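Local coordinates for protein putative Nitroreductase (Anabaena variabilis ATCC 29413, PDB 3EO7) that binds flavin mononucleotide and probably works as an oxidoreductase of the nitroreductase family, with two family domains in one chain, at residues H12-D20 / Y177-I185; Y273-S281 / G449-H457. All coordinates share one frame; numbering follows the deposited sequence.

Contact 1: H12-D20 / Y177-I185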
loop_
_atom_site.group_PDB
_atom_site.type_symbol
_atom_site.label_atom_id
_atom_site.label_comp_id
_atom_site.label_asym_id
_atom_site.label_seq_id
_atom_site.Cartn_x
_atom_site.Cartn_y
_atom_site.Cartn_z
ATOM N N HIS A 12 -14.757 15.020 -6.001
ATOM C CA HIS A 12 -14.886 15.222 -7.448
ATOM C C HIS A 12 -13.961 14.252 -8.192
ATOM O O HIS A 12 -14.377 13.595 -9.157
ATOM C CB HIS A 12 -14.556 16.683 -7.781
ATOM C CG HIS A 12 -14.661 17.034 -9.234
ATOM N ND1 HIS A 12 -15.872 17.064 -9.899
ATOM C CD2 HIS A 12 -13.724 17.444 -10.127
ATOM C CE1 HIS A 12 -15.666 17.434 -11.153
ATOM N NE2 HIS A 12 -14.380 17.691 -11.309
ATOM N N TYR A 13 -12.711 14.205 -7.752
ATOM C CA TYR A 13 -11.715 13.272 -8.294
ATOM C C TYR A 13 -12.293 11.832 -8.254
ATOM O O TYR A 13 -12.274 11.091 -9.238
ATOM C CB TYR A 13 -10.351 13.353 -7.521
ATOM C CG TYR A 13 -9.460 12.250 -8.023
ATOM C CD1 TYR A 13 -8.687 12.420 -9.155
ATOM C CD2 TYR A 13 -9.503 11.008 -7.449
ATOM C CE1 TYR A 13 -7.971 11.374 -9.707
ATOM C CE2 TYR A 13 -8.794 9.929 -7.989
ATOM C CZ TYR A 13 -8.024 10.110 -9.123
ATOM O OH TYR A 13 -7.350 9.014 -9.671
ATOM N N HIS A 14 -12.805 11.444 -7.100
ATOM C CA HIS A 14 -13.343 10.095 -6.945
ATOM C C HIS A 14 -14.476 9.830 -7.934
ATOM O O HIS A 14 -14.471 8.847 -8.654
ATOM C CB HIS A 14 -13.826 9.856 -5.531
ATOM C CG HIS A 14 -14.017 8.405 -5.234
ATOM N ND1 HIS A 14 -12.953 7.539 -5.138
ATOM C CD2 HIS A 14 -15.137 7.664 -5.071
ATOM C CE1 HIS A 14 -13.417 6.323 -4.896
ATOM N NE2 HIS A 14 -14.734 6.372 -4.843
ATOM N N GLU A 15 -15.417 10.759 -8.002
ATOM C CA GLU A 15 -16.551 10.627 -8.894
ATOM C C GLU A 15 -16.092 10.495 -10.350
ATOM O O GLU A 15 -16.566 9.623 -11.098
ATOM C CB GLU A 15 -17.470 11.843 -8.728
ATOM C CG GLU A 15 -18.762 11.731 -9.542
ATOM C CD GLU A 15 -19.659 10.533 -9.118
ATOM O OE1 GLU A 15 -19.564 10.096 -7.955
ATOM O OE2 GLU A 15 -20.458 10.042 -9.953
ATOM N N ARG A 16 -15.163 11.346 -10.751
ATOM C CA ARG A 16 -14.634 11.324 -12.116
ATOM C C ARG A 16 -13.831 10.098 -12.530
ATOM O O ARG A 16 -13.625 9.856 -13.739
ATOM C CB ARG A 16 -13.829 12.610 -12.382
ATOM C CG ARG A 16 -14.849 13.734 -12.536
ATOM C CD ARG A 16 -14.406 14.925 -13.107
ATOM N NE ARG A 16 -13.628 14.808 -14.343
ATOM C CZ ARG A 16 -12.851 15.814 -14.712
ATOM N NH1 ARG A 16 -12.840 16.904 -13.969
ATOM N NH2 ARG A 16 -12.084 15.745 -15.781
ATOM N N THR A 17 -13.435 9.299 -11.569
ATOM C CA THR A 17 -12.578 8.145 -11.829
ATOM C C THR A 17 -13.251 6.790 -11.595
ATOM O O THR A 17 -12.618 5.743 -11.692
ATOM C CB THR A 17 -11.264 8.255 -11.034
ATOM O OG1 THR A 17 -11.524 8.473 -9.642
ATOM C CG2 THR A 17 -10.421 9.427 -11.592
ATOM N N LYS A 18 -14.541 6.834 -11.297
ATOM C CA LYS A 18 -15.331 5.611 -11.133
ATOM C C LYS A 18 -15.467 4.974 -12.511
ATOM O O LYS A 18 -15.288 5.646 -13.530
ATOM C CB LYS A 18 -16.741 5.981 -10.662
ATOM C CG LYS A 18 -16.811 6.609 -9.272
ATOM C CD LYS A 18 -18.209 6.838 -8.776
ATOM C CE LYS A 18 -18.214 7.264 -7.315
ATOM N NZ LYS A 18 -19.596 7.654 -6.814
ATOM N N TYR A 19 -15.834 3.693 -12.542
ATOM C CA TYR A 19 -16.273 3.059 -13.783
ATOM C C TYR A 19 -17.780 2.929 -13.650
ATOM O O TYR A 19 -18.288 2.630 -12.560
ATOM C CB TYR A 19 -15.683 1.683 -13.983
ATOM C CG TYR A 19 -14.224 1.689 -14.317
ATOM C CD1 TYR A 19 -13.781 1.874 -15.627
ATOM C CD2 TYR A 19 -13.283 1.491 -13.320
ATOM C CE1 TYR A 19 -12.402 1.858 -15.913
ATOM C CE2 TYR A 19 -11.935 1.485 -13.604
ATOM C CZ TYR A 19 -11.505 1.651 -14.892
ATOM O OH TYR A 19 -10.137 1.648 -15.079
ATOM N N ASP A 20 -18.466 3.190 -14.757
ATOM C CA ASP A 20 -19.911 3.148 -14.863
ATOM C C ASP A 20 -20.282 2.144 -15.969
ATOM O O ASP A 20 -19.794 2.245 -17.102
ATOM C CB ASP A 20 -20.373 4.546 -15.234
ATOM C CG ASP A 20 -21.859 4.644 -15.551
ATOM O OD1 ASP A 20 -22.614 3.649 -15.499
ATOM O OD2 ASP A 20 -22.258 5.785 -15.854
ATOM N N TYR A 177 -3.786 4.231 -17.058
ATOM C CA TYR A 177 -5.042 4.547 -16.344
ATOM C C TYR A 177 -5.514 5.994 -16.438
ATOM O O TYR A 177 -6.595 6.342 -15.946
ATOM C CB TYR A 177 -4.894 4.150 -14.878
ATOM C CG TYR A 177 -4.657 2.654 -14.695
ATOM C CD1 TYR A 177 -5.684 1.739 -14.906
ATOM C CD2 TYR A 177 -3.426 2.170 -14.280
ATOM C CE1 TYR A 177 -5.466 0.382 -14.761
ATOM C CE2 TYR A 177 -3.216 0.822 -14.130
ATOM C CZ TYR A 177 -4.230 -0.063 -14.359
ATOM O OH TYR A 177 -3.966 -1.402 -14.192
ATOM N N GLU A 178 -4.723 6.818 -17.098
ATOM C CA GLU A 178 -5.038 8.231 -17.239
ATOM C C GLU A 178 -5.349 8.803 -15.859
ATOM O O GLU A 178 -4.598 8.516 -14.920
ATOM C CB GLU A 178 -6.145 8.412 -18.266
ATOM C CG GLU A 178 -5.714 7.897 -19.659
ATOM C CD GLU A 178 -6.751 8.166 -20.766
ATOM O OE1 GLU A 178 -7.866 7.641 -20.696
ATOM O OE2 GLU A 178 -6.406 8.884 -21.711
ATOM N N ASP A 179 -6.410 9.595 -15.702
ATOM C CA ASP A 179 -6.653 10.231 -14.397
ATOM C C ASP A 179 -6.932 9.232 -13.270
ATOM O O ASP A 179 -6.671 9.528 -12.105
ATOM C CB ASP A 179 -7.774 11.251 -14.477
ATOM C CG ASP A 179 -7.407 12.482 -15.285
ATOM O OD1 ASP A 179 -6.220 12.901 -15.289
ATOM O OD2 ASP A 179 -8.343 12.995 -15.922
ATOM N N ARG A 180 -7.441 8.036 -13.613
ATOM C CA ARG A 180 -7.711 6.999 -12.595
ATOM C C ARG A 180 -6.431 6.494 -11.951
ATOM O O ARG A 180 -6.462 5.808 -10.943
ATOM C CB ARG A 180 -8.438 5.808 -13.217
ATOM C CG ARG A 180 -9.771 6.143 -13.852
ATOM C CD ARG A 180 -10.580 4.889 -14.106
ATOM N NE ARG A 180 -11.961 5.183 -14.503
ATOM C CZ ARG A 180 -12.393 5.347 -15.743
ATOM N NH1 ARG A 180 -11.570 5.277 -16.777
ATOM N NH2 ARG A 180 -13.683 5.587 -15.960
ATOM N N ALA A 181 -5.284 6.776 -12.588
ATOM C CA ALA A 181 -3.999 6.347 -12.069
ATOM C C ALA A 181 -3.737 6.784 -10.626
ATOM O O ALA A 181 -2.998 6.094 -9.946
ATOM C CB ALA A 181 -2.819 6.810 -12.958
ATOM N N TYR A 182 -4.270 7.918 -10.175
ATOM C CA TYR A 182 -3.975 8.350 -8.809
ATOM C C TYR A 182 -4.436 7.332 -7.763
ATOM O O TYR A 182 -3.694 7.080 -6.804
ATOM C CB TYR A 182 -4.515 9.739 -8.501
ATOM C CG TYR A 182 -3.736 10.458 -7.435
ATOM C CD1 TYR A 182 -2.431 10.916 -7.689
ATOM C CD2 TYR A 182 -4.278 10.726 -6.175
ATOM C CE1 TYR A 182 -1.710 11.599 -6.719
ATOM C CE2 TYR A 182 -3.548 11.444 -5.217
ATOM C CZ TYR A 182 -2.289 11.875 -5.489
ATOM O OH TYR A 182 -1.602 12.580 -4.532
ATOM N N ARG A 183 -5.606 6.697 -7.964
ATOM C CA ARG A 183 -6.048 5.641 -7.058
ATOM C C ARG A 183 -5.030 4.501 -7.062
ATOM O O ARG A 183 -4.570 4.062 -6.008
ATOM C CB ARG A 183 -7.394 5.054 -7.509
ATOM C CG ARG A 183 -8.543 6.027 -7.497
ATOM C CD ARG A 183 -9.708 5.307 -8.121
ATOM N NE ARG A 183 -10.976 6.006 -8.212
ATOM C CZ ARG A 183 -12.154 5.427 -7.954
ATOM N NH1 ARG A 183 -12.215 4.195 -7.454
ATOM N NH2 ARG A 183 -13.278 6.097 -8.144
ATOM N N ARG A 184 -4.674 4.041 -8.265
ATOM C CA ARG A 184 -3.770 2.900 -8.414
ATOM C C ARG A 184 -2.374 3.190 -7.838
ATOM O O ARG A 184 -1.775 2.332 -7.182
ATOM C CB ARG A 184 -3.645 2.442 -9.886
ATOM C CG ARG A 184 -4.968 2.242 -10.612
ATOM C CD ARG A 184 -5.870 1.193 -9.999
ATOM N NE ARG A 184 -6.923 0.896 -10.969
ATOM C CZ ARG A 184 -8.014 1.628 -11.167
ATOM N NH1 ARG A 184 -8.347 2.631 -10.370
ATOM N NH2 ARG A 184 -8.831 1.301 -12.156
ATOM N N ILE A 185 -1.860 4.388 -8.077
ATOM C CA ILE A 185 -0.568 4.785 -7.554
ATOM C C ILE A 185 -0.545 4.688 -6.035
ATOM O O ILE A 185 0.400 4.172 -5.435
ATOM C CB ILE A 185 -0.265 6.245 -7.969
ATOM C CG1 ILE A 185 0.144 6.304 -9.446
ATOM C CG2 ILE A 185 0.878 6.861 -7.109
ATOM C CD1 ILE A 185 0.136 7.722 -10.049
HETATM O O HOH W 1 -11.114 3.465 -10.799
HETATM O O HOH W 2 -8.672 -0.725 -14.121
#
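Arg180 lays its guanidinium flat on the ring of Tyr19, with CZ 3.9 Å from the ring centroid and the two planes only 9° apart, a cation-pi stack just beyond the end of helix 9-16. The setting is the nitroreductase fold: residues 177-185 lead into helix 181-202 of the first family domain, and the turn after the N-terminal helix is met by Arg180, in the short 3-10 segment before that helix, and by Arg183 within it. Beyond helix 9-16, the carbonyls of Thr17 and Lys18 are served by an arginine side chain. Arg180 uses its edge while its face is occupied: NH2 gives a nearly straight bond to Lys18 O (2.9 Å, 170°), and NE reaches Thr17 O from above the carbonyl plane.

Arg183 repeats the device three residues on. One face of its guanidinium lies on the His14 ring, centres 3.9 Å apart, and Thr17 O sits over the opposite face. In its plane, NE donates to Thr17 OG1 (2.9 Å) and NH2 to His14 O (3.0 Å), the latter shared with Thr17 N, which arrives from the other side of that carbonyl's plane. Asp486 pairs with the remaining nitrogen, NH1, and Tyr453 takes up His14 ND1, so the sandwich is tied on its polar rim as well. Thr17 meets the guanidinium because its OG1 is tucked between the backbone N and carbonyl carbon (chi1 53°), leaving CG2 to rest over the Tyr13 ring.

Two waters extend the network: one bridges Thr17 O and Arg184 NH1, the other joins Tyr19 OH to Arg184 NH2. At the Tyr13 end the hydroxyl donates to Asp179 O at 2.6 Å, with Tyr182 CB packed against Tyr13 CZ at 3.6 Å.

Contact 2: Y273-S281 / G449-H457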
loop_
_atom_site.group_PDB
_atom_site.type_symbol
_atom_site.label_atom_id
_atom_site.label_comp_id
_atom_site.label_asym_id
_atom_site.label_seq_id
_atom_site.Cartn_x
_atom_site.Cartn_y
_atom_site.Cartn_z
ATOM N N TYR A 273 -3.489 18.027 -11.302
ATOM C CA TYR A 273 -4.217 19.026 -10.555
ATOM C C TYR A 273 -4.458 18.491 -9.130
ATOM O O TYR A 273 -4.148 19.154 -8.125
ATOM C CB TYR A 273 -5.540 19.387 -11.238
ATOM C CG TYR A 273 -6.291 20.463 -10.468
ATOM C CD1 TYR A 273 -7.154 20.130 -9.431
ATOM C CD2 TYR A 273 -6.136 21.809 -10.787
ATOM C CE1 TYR A 273 -7.804 21.101 -8.708
ATOM C CE2 TYR A 273 -6.810 22.776 -10.084
ATOM C CZ TYR A 273 -7.631 22.415 -9.006
ATOM O OH TYR A 273 -8.317 23.380 -8.296
ATOM N N PHE A 274 -4.978 17.267 -9.032
ATOM C CA PHE A 274 -5.318 16.718 -7.725
ATOM C C PHE A 274 -4.091 16.555 -6.810
ATOM O O PHE A 274 -4.143 16.942 -5.626
ATOM C CB PHE A 274 -6.076 15.414 -7.890
ATOM C CG PHE A 274 -6.613 14.859 -6.612
ATOM C CD1 PHE A 274 -7.366 15.636 -5.751
ATOM C CD2 PHE A 274 -6.431 13.521 -6.307
ATOM C CE1 PHE A 274 -7.881 15.096 -4.559
ATOM C CE2 PHE A 274 -6.977 12.975 -5.137
ATOM C CZ PHE A 274 -7.674 13.778 -4.255
ATOM N N HIS A 275 -2.993 16.085 -7.367
ATOM C CA HIS A 275 -1.782 15.918 -6.562
ATOM C C HIS A 275 -1.285 17.273 -6.053
ATOM O O HIS A 275 -0.927 17.406 -4.893
ATOM C CB HIS A 275 -0.654 15.222 -7.313
ATOM C CG HIS A 275 0.522 14.951 -6.445
ATOM N ND1 HIS A 275 0.524 13.939 -5.504
ATOM C CD2 HIS A 275 1.690 15.625 -6.288
ATOM C CE1 HIS A 275 1.655 14.001 -4.815
ATOM N NE2 HIS A 275 2.391 14.992 -5.294
ATOM N N HIS A 276 -1.304 18.289 -6.913
ATOM C CA HIS A 276 -0.850 19.602 -6.502
ATOM C C HIS A 276 -1.850 20.376 -5.657
ATOM O O HIS A 276 -1.504 21.416 -5.105
ATOM C CB HIS A 276 -0.428 20.420 -7.708
ATOM C CG HIS A 276 0.882 19.979 -8.270
ATOM N ND1 HIS A 276 2.036 20.734 -8.141
ATOM C CD2 HIS A 276 1.240 18.838 -8.905
ATOM C CE1 HIS A 276 3.038 20.089 -8.717
ATOM N NE2 HIS A 276 2.591 18.923 -9.166
ATOM N N HIS A 277 -3.069 19.845 -5.534
ATOM C CA HIS A 277 -4.085 20.457 -4.704
ATOM C C HIS A 277 -4.421 19.607 -3.464
ATOM O O HIS A 277 -5.503 19.724 -2.884
ATOM C CB HIS A 277 -5.315 20.797 -5.525
ATOM C CG HIS A 277 -5.099 21.939 -6.465
ATOM N ND1 HIS A 277 -4.339 21.813 -7.611
ATOM C CD2 HIS A 277 -5.522 23.224 -6.427
ATOM C CE1 HIS A 277 -4.299 22.974 -8.235
ATOM N NE2 HIS A 277 -5.022 23.845 -7.553
ATOM N N THR A 278 -3.492 18.724 -3.098
ATOM C CA THR A 278 -3.583 17.963 -1.865
ATOM C C THR A 278 -2.297 18.153 -1.069
ATOM O O THR A 278 -1.988 17.391 -0.146
ATOM C CB THR A 278 -3.845 16.468 -2.076
ATOM O OG1 THR A 278 -2.966 15.927 -3.066
ATOM C CG2 THR A 278 -5.320 16.241 -2.489
ATOM N N GLN A 279 -1.540 19.175 -1.400
ATOM C CA GLN A 279 -0.322 19.397 -0.669
ATOM C C GLN A 279 -0.537 20.042 0.694
ATOM O O GLN A 279 -1.615 20.577 1.031
ATOM C CB GLN A 279 0.721 20.170 -1.538
ATOM C CG GLN A 279 0.284 21.442 -2.060
ATOM C CD GLN A 279 1.320 22.105 -2.986
ATOM O OE1 GLN A 279 2.446 22.418 -2.556
ATOM N NE2 GLN A 279 0.913 22.381 -4.242
ATOM N N ILE A 280 0.496 19.926 1.505
ATOM C CA ILE A 280 0.587 20.612 2.760
ATOM C C ILE A 280 1.654 21.681 2.608
ATOM O O ILE A 280 2.705 21.465 1.992
ATOM C CB ILE A 280 0.937 19.664 3.885
ATOM C CG1 ILE A 280 -0.307 18.840 4.245
ATOM C CG2 ILE A 280 1.422 20.418 5.122
ATOM C CD1 ILE A 280 -0.051 17.729 5.249
ATOM N N SER A 281 1.385 22.837 3.213
ATOM C CA SER A 281 2.332 23.964 3.177
ATOM C C SER A 281 2.808 24.356 4.577
ATOM O O SER A 281 2.225 23.928 5.575
ATOM C CB SER A 281 1.620 25.136 2.539
ATOM O OG SER A 281 1.227 24.738 1.247
ATOM N N GLY A 449 -8.720 16.696 5.319
ATOM C CA GLY A 449 -8.778 17.438 4.082
ATOM C C GLY A 449 -8.693 16.524 2.868
ATOM O O GLY A 449 -8.764 15.284 2.977
ATOM N N ASP A 450 -8.542 17.121 1.690
ATOM C CA ASP A 450 -8.521 16.339 0.461
ATOM C C ASP A 450 -7.368 15.362 0.370
ATOM O O ASP A 450 -7.482 14.354 -0.293
ATOM C CB ASP A 450 -8.569 17.245 -0.759
ATOM C CG ASP A 450 -9.876 17.991 -0.839
ATOM O OD1 ASP A 450 -10.906 17.313 -1.056
ATOM O OD2 ASP A 450 -9.841 19.233 -0.685
ATOM N N ARG A 451 -6.264 15.688 1.034
ATOM C CA ARG A 451 -5.089 14.791 1.091
ATOM C C ARG A 451 -5.419 13.434 1.702
ATOM O O ARG A 451 -4.690 12.476 1.506
ATOM C CB ARG A 451 -3.970 15.483 1.861
ATOM C CG ARG A 451 -2.628 14.725 1.957
ATOM C CD ARG A 451 -1.746 15.471 2.943
ATOM N NE ARG A 451 -0.330 15.037 3.049
ATOM C CZ ARG A 451 0.664 15.574 2.319
ATOM N NH1 ARG A 451 0.406 16.493 1.387
ATOM N NH2 ARG A 451 1.910 15.199 2.525
ATOM N N VAL A 452 -6.528 13.330 2.440
ATOM C CA VAL A 452 -6.924 12.049 3.024
ATOM C C VAL A 452 -7.071 10.982 1.936
ATOM O O VAL A 452 -6.872 9.794 2.200
ATOM C CB VAL A 452 -8.250 12.127 3.840
ATOM C CG1 VAL A 452 -9.498 12.183 2.907
ATOM C CG2 VAL A 452 -8.319 10.919 4.864
ATOM N N TYR A 453 -7.362 11.403 0.702
ATOM C CA TYR A 453 -7.508 10.467 -0.397
ATOM C C TYR A 453 -6.255 9.617 -0.552
ATOM O O TYR A 453 -6.349 8.395 -0.803
ATOM C CB TYR A 453 -7.824 11.218 -1.698
ATOM C CG TYR A 453 -8.492 10.347 -2.742
ATOM C CD1 TYR A 453 -9.858 10.166 -2.746
ATOM C CD2 TYR A 453 -7.746 9.726 -3.723
ATOM C CE1 TYR A 453 -10.498 9.384 -3.714
ATOM C CE2 TYR A 453 -8.358 8.981 -4.709
ATOM C CZ TYR A 453 -9.745 8.791 -4.674
ATOM O OH TYR A 453 -10.332 8.046 -5.646
ATOM N N ARG A 454 -5.082 10.258 -0.459
ATOM C CA ARG A 454 -3.813 9.533 -0.508
ATOM C C ARG A 454 -3.732 8.505 0.633
ATOM O O ARG A 454 -3.386 7.365 0.436
ATOM C CB ARG A 454 -2.637 10.488 -0.291
ATOM C CG ARG A 454 -2.522 11.598 -1.266
ATOM C CD ARG A 454 -1.197 12.325 -0.951
ATOM N NE ARG A 454 -1.102 13.570 -1.665
ATOM C CZ ARG A 454 -0.055 14.404 -1.591
ATOM N NH1 ARG A 454 0.987 14.097 -0.825
ATOM N NH2 ARG A 454 -0.065 15.519 -2.291
ATOM N N TYR A 455 -4.073 8.972 1.827
ATOM C CA TYR A 455 -3.956 8.178 3.048
ATOM C C TYR A 455 -4.824 6.942 2.983
ATOM O O TYR A 455 -4.404 5.846 3.365
ATOM C CB TYR A 455 -4.328 8.978 4.282
ATOM C CG TYR A 455 -3.518 10.247 4.562
ATOM C CD1 TYR A 455 -2.186 10.376 4.171
ATOM C CD2 TYR A 455 -4.063 11.269 5.337
ATOM C CE1 TYR A 455 -1.471 11.482 4.489
ATOM C CE2 TYR A 455 -3.340 12.418 5.668
ATOM C CZ TYR A 455 -2.022 12.522 5.233
ATOM O OH TYR A 455 -1.247 13.630 5.553
ATOM N N LEU A 456 -6.041 7.118 2.507
ATOM C CA LEU A 456 -6.990 6.006 2.432
ATOM C C LEU A 456 -6.484 4.885 1.523
ATOM O O LEU A 456 -6.563 3.685 1.874
ATOM C CB LEU A 456 -8.356 6.488 1.896
ATOM C CG LEU A 456 -9.162 7.437 2.758
ATOM C CD1 LEU A 456 -10.392 8.023 2.032
ATOM C CD2 LEU A 456 -9.545 6.715 4.089
ATOM N N HIS A 457 -6.015 5.270 0.340
ATOM C CA HIS A 457 -5.591 4.314 -0.672
ATOM C C HIS A 457 -4.288 3.649 -0.235
ATOM O O HIS A 457 -4.145 2.438 -0.380
ATOM C CB HIS A 457 -5.512 4.989 -2.050
ATOM C CG HIS A 457 -6.852 5.193 -2.675
ATOM N ND1 HIS A 457 -7.689 6.241 -2.331
ATOM C CD2 HIS A 457 -7.522 4.463 -3.596
ATOM C CE1 HIS A 457 -8.804 6.152 -3.033
ATOM N NE2 HIS A 457 -8.742 5.076 -3.792
HETATM O O HOH W 3 1.481 17.685 -3.525
HETATM O O HOH W 4 -7.218 20.563 -1.007
#
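Phe274 drives its edge toward the face of Tyr453, ring centroids 5.4 Å apart and planes at 80°, an offset edge-to-face pair that forms the dry, close-packed side of this contact. Its CZ comes within 3.6 Å of Tyr453 CB; with CG anti to the backbone N (chi1 -173°), the ring swings off helix 270-276 toward its partner. Ile9 and Ala10 of helix 9-16 also pack on Phe274. Next to this pair, the methyl CG2 of Thr278 rests on the backbone of Asp450.

The centre is polar but still buried. Where helix 270-276 gives way to a turn, Arg451, in the turn that leads into helix 452-473 of the second nitroreductase family domain, and Arg454, within that helix, collect the groups left by the helix end. Arg451 NH1 meets Thr278 O on a lone pair, in the carbonyl plane, at 3.0 Å, while Ile280 CD1 covers one guanidinium face and Arg454 NH1 lies over the opposite one. Asp215 forms salt bridges with both guanidinium groups, which gather round its carboxylate. A leucine in place of Arg451 would probably leave Thr278 O without this donor and Asp215 with one cation fewer. Arg454 NH2 donates to Thr278 OG1 (3.0 Å, 148°) and lies over one face of the His275 ring, toward its rim.

Water enters at the other margins. One molecule donates to His275 O and accepts from Arg454 NH2 at 2.9 Å, supplementing a weak direct bond between the same two residues; on the Asp450 side, a second water lies 2.7 Å from His277 O and 3.0 Å from Asp450 OD2.

How the contacts relate
Contacts 1 and 2 follow one another along the chain, yet their centres lie only about 14 Å apart and they touch directly. Two probable hydrogen bonds join them: Tyr182 OH to His275 ND1 and His14 ND1 to Tyr453 OH, both 2.7 Å. Each ties one segment of contact 1 to one of contact 2, and Arg183 CG packs 3.3 Å from the same Tyr453 OH. In both, two arginines near the N-terminal end of a long helix meet carbonyls just after another helix. They differ in distance from the flavin: the Arg184 side chain of contact 1 comes about 5 Å from the bound FMN, whereas the side chain of Tyr453 in contact 2 is about 12 Å from it.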